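Local structure of beta-fructofuranosidase (Bifidobacterium adolescentis, 6NOB) at residues M288-N293 with A340-S345; R357-V362 with N417-D422. The protein probably hydrolyses terminal beta-D-fructofuranoside units, as in sucrose, releasing fructose. One frame throughout, in Å; residues are numbered along the deposited sequence.

Interaction 1 (M288-N293 with A340-S345)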
ATOM      1  N   MET A 288       1.304   3.241 -20.237  1.00 32.79           N
ATOM      2  CA  MET A 288       2.017   3.149 -18.969  1.00 30.34           C
ATOM      3  C   MET A 288       2.291   4.556 -18.459  1.00 36.91           C
ATOM      4  O   MET A 288       2.878   5.376 -19.176  1.00 35.21           O
ATOM      5  CB  MET A 288       3.331   2.371 -19.140  1.00 30.89           C
ATOM      6  CG  MET A 288       4.292   2.441 -17.951  1.00 34.43           C
ATOM      7  SD  MET A 288       5.991   1.958 -18.362  1.00 34.27           S
ATOM      8  CE  MET A 288       5.793   0.236 -18.822  1.00 32.71           C
ATOM      9  N   VAL A 289       1.864   4.842 -17.233  1.00 31.20           N
ATOM     10  CA  VAL A 289       2.225   6.083 -16.558  1.00 35.01           C
ATOM     11  C   VAL A 289       3.365   5.790 -15.597  1.00 38.17           C
ATOM     12  O   VAL A 289       3.420   4.717 -14.980  1.00 37.03           O
ATOM     13  CB  VAL A 289       1.026   6.713 -15.821  1.00 34.78           C
ATOM     14  CG1 VAL A 289      -0.005   7.207 -16.815  1.00 43.75           C
ATOM     15  CG2 VAL A 289       0.405   5.721 -14.852  1.00 28.84           C
ATOM     16  N   THR A 290       4.292   6.735 -15.486  1.00 34.81           N
ATOM     17  CA  THR A 290       5.388   6.649 -14.538  1.00 31.67           C
ATOM     18  C   THR A 290       5.467   7.963 -13.775  1.00 38.11           C
ATOM     19  O   THR A 290       5.043   9.014 -14.262  1.00 39.12           O
ATOM     20  CB  THR A 290       6.726   6.346 -15.235  1.00 32.20           C
ATOM     21  OG1 THR A 290       6.789   7.042 -16.486  1.00 34.43           O
ATOM     22  CG2 THR A 290       6.862   4.855 -15.498  1.00 30.57           C
ATOM     23  N   ALA A 291       6.004   7.890 -12.562  1.00 35.81           N
ATOM     24  CA  ALA A 291       6.097   9.039 -11.672  1.00 34.06           C
ATOM     25  C   ALA A 291       7.494   9.643 -11.766  1.00 36.96           C
ATOM     26  O   ALA A 291       8.489   8.954 -11.520  1.00 39.23           O
ATOM     27  CB  ALA A 291       5.781   8.632 -10.234  1.00 35.92           C
ATOM     28  N   THR A 292       7.564  10.924 -12.115  1.00 34.40           N
ATOM     29  CA  THR A 292       8.834  11.639 -12.190  1.00 36.86           C
ATOM     30  C   THR A 292       8.561  13.134 -12.048  1.00 37.12           C
ATOM     31  O   THR A 292       7.478  13.550 -11.623  1.00 42.15           O
ATOM     32  CB  THR A 292       9.574  11.322 -13.493  1.00 34.09           C
ATOM     33  OG1 THR A 292      10.877  11.915 -13.456  1.00 35.73           O
ATOM     34  CG2 THR A 292       8.812  11.864 -14.692  1.00 28.70           C
ATOM     35  N   ASN A 293       9.560  13.946 -12.392  1.00 38.97           N
ATOM     36  CA  ASN A 293       9.414  15.392 -12.467  1.00 38.56           C
ATOM     37  C   ASN A 293      10.093  15.878 -13.739  1.00 34.32           C
ATOM     38  O   ASN A 293      11.021  15.243 -14.245  1.00 32.94           O
ATOM     39  CB  ASN A 293      10.009  16.096 -11.233  1.00 39.61           C
ATOM     40  CG  ASN A 293      11.431  15.646 -10.929  1.00 43.76           C
ATOM     41  OD1 ASN A 293      11.649  14.723 -10.144  1.00 45.71           O
ATOM     42  ND2 ASN A 293      12.406  16.303 -11.551  1.00 33.21           N
ATOM     43  N   ALA A 340       5.374  15.287 -12.627  1.00 33.53           N
ATOM     44  CA  ALA A 340       4.767  14.930 -13.900  1.00 36.73           C
ATOM     45  C   ALA A 340       4.553  13.427 -13.991  1.00 44.85           C
ATOM     46  O   ALA A 340       5.359  12.642 -13.482  1.00 40.95           O
ATOM     47  CB  ALA A 340       5.631  15.396 -15.080  1.00 32.98           C
ATOM     48  N   MET A 341       3.461  13.040 -14.645  1.00 41.14           N
ATOM     49  CA  MET A 341       3.193  11.648 -14.997  1.00 38.54           C
ATOM     50  C   MET A 341       3.610  11.458 -16.447  1.00 36.77           C
ATOM     51  O   MET A 341       2.889  11.852 -17.368  1.00 43.67           O
ATOM     52  CB  MET A 341       1.725  11.301 -14.801  1.00 38.78           C
ATOM     53  CG  MET A 341       1.316  11.126 -13.365  1.00 42.51           C
ATOM     54  SD  MET A 341      -0.347  10.455 -13.261  1.00 44.89           S
ATOM     55  CE  MET A 341      -0.694  10.761 -11.532  1.00 40.46           C
ATOM     56  N   THR A 342       4.774  10.858 -16.650  1.00 36.80           N
ATOM     57  CA  THR A 342       5.269  10.618 -17.995  1.00 38.24           C
ATOM     58  C   THR A 342       4.599   9.385 -18.585  1.00 33.83           C
ATOM     59  O   THR A 342       4.608   8.309 -17.978  1.00 32.57           O
ATOM     60  CB  THR A 342       6.788  10.465 -17.978  1.00 37.30           C
ATOM     61  OG1 THR A 342       7.187   9.772 -16.789  1.00 35.51           O
ATOM     62  CG2 THR A 342       7.450  11.836 -18.020  1.00 31.87           C
ATOM     63  N   LEU A 343       4.010   9.552 -19.765  1.00 31.93           N
ATOM     64  CA  LEU A 343       3.214   8.518 -20.407  1.00 30.97           C
ATOM     65  C   LEU A 343       4.030   7.793 -21.471  1.00 36.57           C
ATOM     66  O   LEU A 343       4.755   8.421 -22.248  1.00 34.45           O
ATOM     67  CB  LEU A 343       1.958   9.124 -21.035  1.00 36.00           C
ATOM     68  CG  LEU A 343       0.898   8.150 -21.550  1.00 37.36           C
ATOM     69  CD1 LEU A 343       0.322   7.326 -20.414  1.00 34.01           C
ATOM     70  CD2 LEU A 343      -0.201   8.903 -22.280  1.00 37.13           C
ATOM     71  N   PHE A 344       3.905   6.466 -21.495  1.00 35.10           N
ATOM     72  CA  PHE A 344       4.536   5.614 -22.491  1.00 27.83           C
ATOM     73  C   PHE A 344       3.501   4.655 -23.060  1.00 36.13           C
ATOM     74  O   PHE A 344       2.511   4.322 -22.404  1.00 36.44           O
ATOM     75  CB  PHE A 344       5.700   4.804 -21.905  1.00 28.52           C
ATOM     76  CG  PHE A 344       6.816   5.643 -21.351  1.00 31.14           C
ATOM     77  CD1 PHE A 344       6.749   6.154 -20.064  1.00 25.18           C
ATOM     78  CD2 PHE A 344       7.943   5.903 -22.112  1.00 29.87           C
ATOM     79  CE1 PHE A 344       7.779   6.917 -19.552  1.00 32.03           C
ATOM     80  CE2 PHE A 344       8.977   6.666 -21.606  1.00 37.21           C
ATOM     81  CZ  PHE A 344       8.896   7.174 -20.324  1.00 33.58           C
ATOM     82  N   SER A 345       3.739   4.198 -24.290  1.00 34.02           N
ATOM     83  CA  SER A 345       2.838   3.243 -24.920  1.00 36.71           C
ATOM     84  C   SER A 345       3.632   2.215 -25.712  1.00 36.49           C
ATOM     85  O   SER A 345       4.711   2.504 -26.235  1.00 38.52           O
ATOM     86  CB  SER A 345       1.828   3.922 -25.854  1.00 33.29           C
ATOM     87  OG  SER A 345       2.480   4.572 -26.924  1.00 39.03           O
TER

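Interaction 2 (R357-V362 with N417-D422)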
ATOM      1  N   ARG A 357       7.191   3.575 -26.239  1.00 40.13           N
ATOM      2  CA  ARG A 357       7.321   4.876 -26.881  1.00 42.15           C
ATOM      3  C   ARG A 357       6.941   5.981 -25.902  1.00 42.52           C
ATOM      4  O   ARG A 357       5.870   5.932 -25.292  1.00 45.03           O
ATOM      5  CB  ARG A 357       6.425   4.926 -28.118  1.00 42.27           C
ATOM      6  CG  ARG A 357       6.548   6.173 -28.965  1.00 42.43           C
ATOM      7  CD  ARG A 357       5.643   6.061 -30.184  1.00 42.30           C
ATOM      8  NE  ARG A 357       4.229   6.112 -29.819  1.00 45.84           N
ATOM      9  CZ  ARG A 357       3.236   5.724 -30.614  1.00 47.76           C
ATOM     10  NH1 ARG A 357       3.500   5.246 -31.823  1.00 45.17           N
ATOM     11  NH2 ARG A 357       1.978   5.814 -30.200  1.00 40.25           N
ATOM     12  N   TYR A 358       7.818   6.972 -25.754  1.00 39.86           N
ATOM     13  CA  TYR A 358       7.530   8.089 -24.865  1.00 40.48           C
ATOM     14  C   TYR A 358       6.472   8.992 -25.489  1.00 39.50           C
ATOM     15  O   TYR A 358       6.623   9.451 -26.625  1.00 41.03           O
ATOM     16  CB  TYR A 358       8.804   8.881 -24.569  1.00 42.00           C
ATOM     17  CG  TYR A 358       8.595  10.060 -23.641  1.00 37.82           C
ATOM     18  CD1 TYR A 358       7.710   9.978 -22.574  1.00 36.26           C
ATOM     19  CD2 TYR A 358       9.283  11.254 -23.832  1.00 38.03           C
ATOM     20  CE1 TYR A 358       7.511  11.050 -21.726  1.00 37.97           C
ATOM     21  CE2 TYR A 358       9.091  12.334 -22.987  1.00 35.82           C
ATOM     22  CZ  TYR A 358       8.202  12.225 -21.935  1.00 39.06           C
ATOM     23  OH  TYR A 358       7.999  13.289 -21.087  1.00 40.50           O
ATOM     24  N   GLU A 359       5.399   9.247 -24.742  1.00 37.76           N
ATOM     25  CA  GLU A 359       4.270  10.023 -25.235  1.00 36.17           C
ATOM     26  C   GLU A 359       4.187  11.419 -24.633  1.00 40.51           C
ATOM     27  O   GLU A 359       3.237  12.151 -24.932  1.00 42.21           O
ATOM     28  CB  GLU A 359       2.960   9.271 -24.965  1.00 37.11           C
ATOM     29  CG  GLU A 359       2.888   7.881 -25.580  1.00 36.14           C
ATOM     30  CD  GLU A 359       2.295   7.891 -26.977  1.00 41.36           C
ATOM     31  OE1 GLU A 359       2.391   6.862 -27.677  1.00 39.35           O
ATOM     32  OE2 GLU A 359       1.730   8.931 -27.378  1.00 44.75           O
ATOM     33  N   GLY A 360       5.147  11.812 -23.799  1.00 40.21           N
ATOM     34  CA  GLY A 360       5.091  13.088 -23.128  1.00 33.35           C
ATOM     35  C   GLY A 360       4.388  12.984 -21.790  1.00 37.14           C
ATOM     36  O   GLY A 360       3.853  11.931 -21.424  1.00 38.15           O
ATOM     37  N   PRO A 361       4.387  14.075 -21.023  1.00 39.22           N
ATOM     38  CA  PRO A 361       3.667  14.080 -19.739  1.00 38.25           C
ATOM     39  C   PRO A 361       2.166  14.190 -19.960  1.00 36.81           C
ATOM     40  O   PRO A 361       1.675  15.191 -20.486  1.00 39.07           O
ATOM     41  CB  PRO A 361       4.226  15.317 -19.027  1.00 33.84           C
ATOM     42  CG  PRO A 361       4.637  16.226 -20.140  1.00 32.72           C
ATOM     43  CD  PRO A 361       5.138  15.323 -21.244  1.00 36.02           C
ATOM     44  N   VAL A 362       1.434  13.150 -19.555  1.00 39.20           N
ATOM     45  CA  VAL A 362      -0.022  13.201 -19.640  1.00 36.84           C
ATOM     46  C   VAL A 362      -0.581  14.170 -18.605  1.00 37.98           C
ATOM     47  O   VAL A 362      -1.672  14.726 -18.788  1.00 44.99           O
ATOM     48  CB  VAL A 362      -0.619  11.787 -19.481  1.00 34.35           C
ATOM     49  CG1 VAL A 362      -0.438  11.282 -18.059  1.00 25.98           C
ATOM     50  CG2 VAL A 362      -2.088  11.768 -19.875  1.00 30.29           C
ATOM     51  N   ASN A 417       1.261  17.387 -29.039  1.00 68.57           N
ATOM     52  CA  ASN A 417       2.364  16.846 -28.257  1.00 63.71           C
ATOM     53  C   ASN A 417       1.946  15.642 -27.420  1.00 57.31           C
ATOM     54  O   ASN A 417       2.546  15.365 -26.379  1.00 60.24           O
ATOM     55  CB  ASN A 417       2.966  17.932 -27.368  1.00 68.06           C
ATOM     56  CG  ASN A 417       3.213  19.223 -28.118  1.00 79.07           C
ATOM     57  OD1 ASN A 417       3.534  19.214 -29.307  1.00 84.54           O
ATOM     58  ND2 ASN A 417       3.061  20.345 -27.427  1.00 81.20           N
ATOM     59  N   GLY A 418       0.923  14.915 -27.864  1.00 49.70           N
ATOM     60  CA  GLY A 418       0.550  13.670 -27.238  1.00 52.53           C
ATOM     61  C   GLY A 418      -0.716  13.756 -26.409  1.00 51.40           C
ATOM     62  O   GLY A 418      -1.370  14.801 -26.328  1.00 53.74           O
ATOM     63  N   PRO A 419      -1.084  12.644 -25.771  1.00 46.26           N
ATOM     64  CA  PRO A 419      -2.303  12.629 -24.949  1.00 43.91           C
ATOM     65  C   PRO A 419      -2.121  13.469 -23.694  1.00 45.22           C
ATOM     66  O   PRO A 419      -1.097  13.384 -23.014  1.00 50.99           O
ATOM     67  CB  PRO A 419      -2.493  11.144 -24.612  1.00 42.78           C
ATOM     68  CG  PRO A 419      -1.566  10.398 -25.543  1.00 40.79           C
ATOM     69  CD  PRO A 419      -0.429  11.328 -25.807  1.00 42.63           C
ATOM     70  N   LYS A 420      -3.129  14.282 -23.394  1.00 41.96           N
ATOM     71  CA  LYS A 420      -3.129  15.153 -22.229  1.00 39.82           C
ATOM     72  C   LYS A 420      -4.449  15.001 -21.491  1.00 46.74           C
ATOM     73  O   LYS A 420      -5.514  14.950 -22.112  1.00 51.48           O
ATOM     74  CB  LYS A 420      -2.923  16.621 -22.624  1.00 39.35           C
ATOM     75  CG  LYS A 420      -1.694  16.879 -23.487  1.00 43.95           C
ATOM     76  CD  LYS A 420      -0.398  16.711 -22.700  1.00 43.91           C
ATOM     77  CE  LYS A 420       0.819  16.931 -23.593  1.00 39.17           C
ATOM     78  NZ  LYS A 420       2.083  16.500 -22.940  1.00 38.11           N
ATOM     79  N   LEU A 421      -4.376  14.927 -20.166  1.00 45.85           N
ATOM     80  CA  LEU A 421      -5.581  14.907 -19.344  1.00 45.47           C
ATOM     81  C   LEU A 421      -6.053  16.340 -19.128  1.00 50.46           C
ATOM     82  O   LEU A 421      -5.386  17.127 -18.449  1.00 50.00           O
ATOM     83  CB  LEU A 421      -5.320  14.214 -18.012  1.00 42.11           C
ATOM     84  CG  LEU A 421      -6.479  14.321 -17.018  1.00 37.89           C
ATOM     85  CD1 LEU A 421      -7.715  13.605 -17.546  1.00 35.05           C
ATOM     86  CD2 LEU A 421      -6.081  13.783 -15.653  1.00 36.27           C
ATOM     87  N   ASP A 422      -7.198  16.683 -19.712  1.00 51.79           N
ATOM     88  CA  ASP A 422      -7.831  17.979 -19.480  1.00 48.01           C
ATOM     89  C   ASP A 422      -8.519  17.915 -18.121  1.00 49.49           C
ATOM     90  O   ASP A 422      -9.627  17.389 -17.997  1.00 53.85           O
ATOM     91  CB  ASP A 422      -8.815  18.302 -20.600  1.00 47.80           C
ATOM     92  CG  ASP A 422      -9.456  19.671 -20.444  1.00 53.04           C
ATOM     93  OD1 ASP A 422      -8.984  20.465 -19.603  1.00 54.57           O
ATOM     94  OD2 ASP A 422     -10.438  19.951 -21.164  1.00 54.63           O
TER
HETATM   95  O   HOH W   1       1.674  13.693 -23.272  1.00 43.80           O

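Interaction 1 (M288-N293 with A340-S345)
Thr-290 and Thr-342 face each other on neighbouring antiparallel strands within one blade of the five-bladed beta-propeller that characterises family 32 catalytic domains. These two middle strands, 285-295 and 337-347, have segment axes 4.6 Å apart at closest and directions 147° apart. Backbone hydrogen bonds tie the Met-288/Phe-344, Thr-290/Thr-342 and Thr-292/Ala-340 pairs; the one from Thr-342 N to Thr-290 O is weak. At the alternating non-hydrogen-bonded positions, CA-H...O contacts run from Val-289 to Thr-342 O and from Met-341 to Thr-290 O.

Thr-342 can be followed outward. Its CB lies 3.7 Å from Thr-290 OG1 and looks across to Thr-292 CG2. The hydroxyl sits between the backbone N and the carbonyl carbon (chi1 37°), and this brings OG1 into hydrogen-bonding contact with Thr-290 OG1 at 2.8 Å. The other branch, CG2, meets Thr-292 CG2 at 3.6 Å, the two threonines crossing at about a right angle. Thr-292 OG1 itself bonds Asp-266 O, outside these strands. Thr-290 OG1 also lies in the plane of the Phe-344 ring at its edge, 3.2 Å from CE1, so the Thr-290 hydroxyl borders the aromatic rim. Met-288 SD, though the end of its chain leads away from the partner strand, lies obliquely to the same ring, 5.4 Å from the centroid, a Met-aromatic contact.

The opposite face carries Val-289, Ala-291, Met-341 and Leu-343 and is apolar; Pro-377 and Leu-379 of strand 377-382, from the next blade, pack on it. Here the end of Leu-343 comes nearer the partner strand; with chi2 63°, CD1 rests 3.6 Å from Val-289 CG1 and 3.4 Å from Met-288 O.

Interaction 2 (R357-V362 with N417-D422)
Lys-420 lies alongside Pro-361, both side chains pointing the same way, where strands 357-365 and 418-428, on successive blades of the propeller, approach each other. A bend at chi2 (-71°) brings Lys-420 CD to 3.4 Å from Pro-361 O. NZ then hydrogen-bonds this oxygen at 2.8 Å from above the carbonyl plane, and also contacts the proline ring at CD.

Glu-359 and Pro-419 meet differently, crossing at about a right angle. The glutamate is bent at chi2, and its OE2 stands 3.6 Å from Pro-419 CD, while OE1 is turned to its own strand. There Arg-357 grips OE1 side-on through NE and NH2, the oxygen lying in the guanidinium plane, and Ser-345 OG is a further partner.

The strand segments run at 38° to one another and draw closer toward Val-362 and Lys-420. Their single direct backbone hydrogen bond, Leu-421 N to Val-362 O, is 3.0 Å long and almost straight. Val-362 CG2 leans against Pro-419 O at 3.7 Å.

Between the strands, water 1 donates to Glu-359 O and Pro-419 O and accepts from Lys-420 NZ. Thus the ammonium group is held by a main-chain carbonyl and a carbonyl-bound water; such an oxygen-rich setting would favour the charged amine, while the charge of Glu-359 is probably balanced by Arg-357 of its own strand.

Interaction 1 is buried and lies inside one blade, whereas interaction 2 is partly exposed and spans the seam to the next. The element that joins them is the hairpin of strands 337-347 and 357-365, neighbours in the same sheet, where Ser-345 O pairs with Arg-357 N. Tyr-358 also packs its ring on Phe-344, continuing the aromatic side of interaction 1. Their chemistry follows their places: within the blade, a ladder of backbone bonds with threonine and apolar pairs; at the seam, a lysine, a bridging water and proline contacts between strands set at an angle.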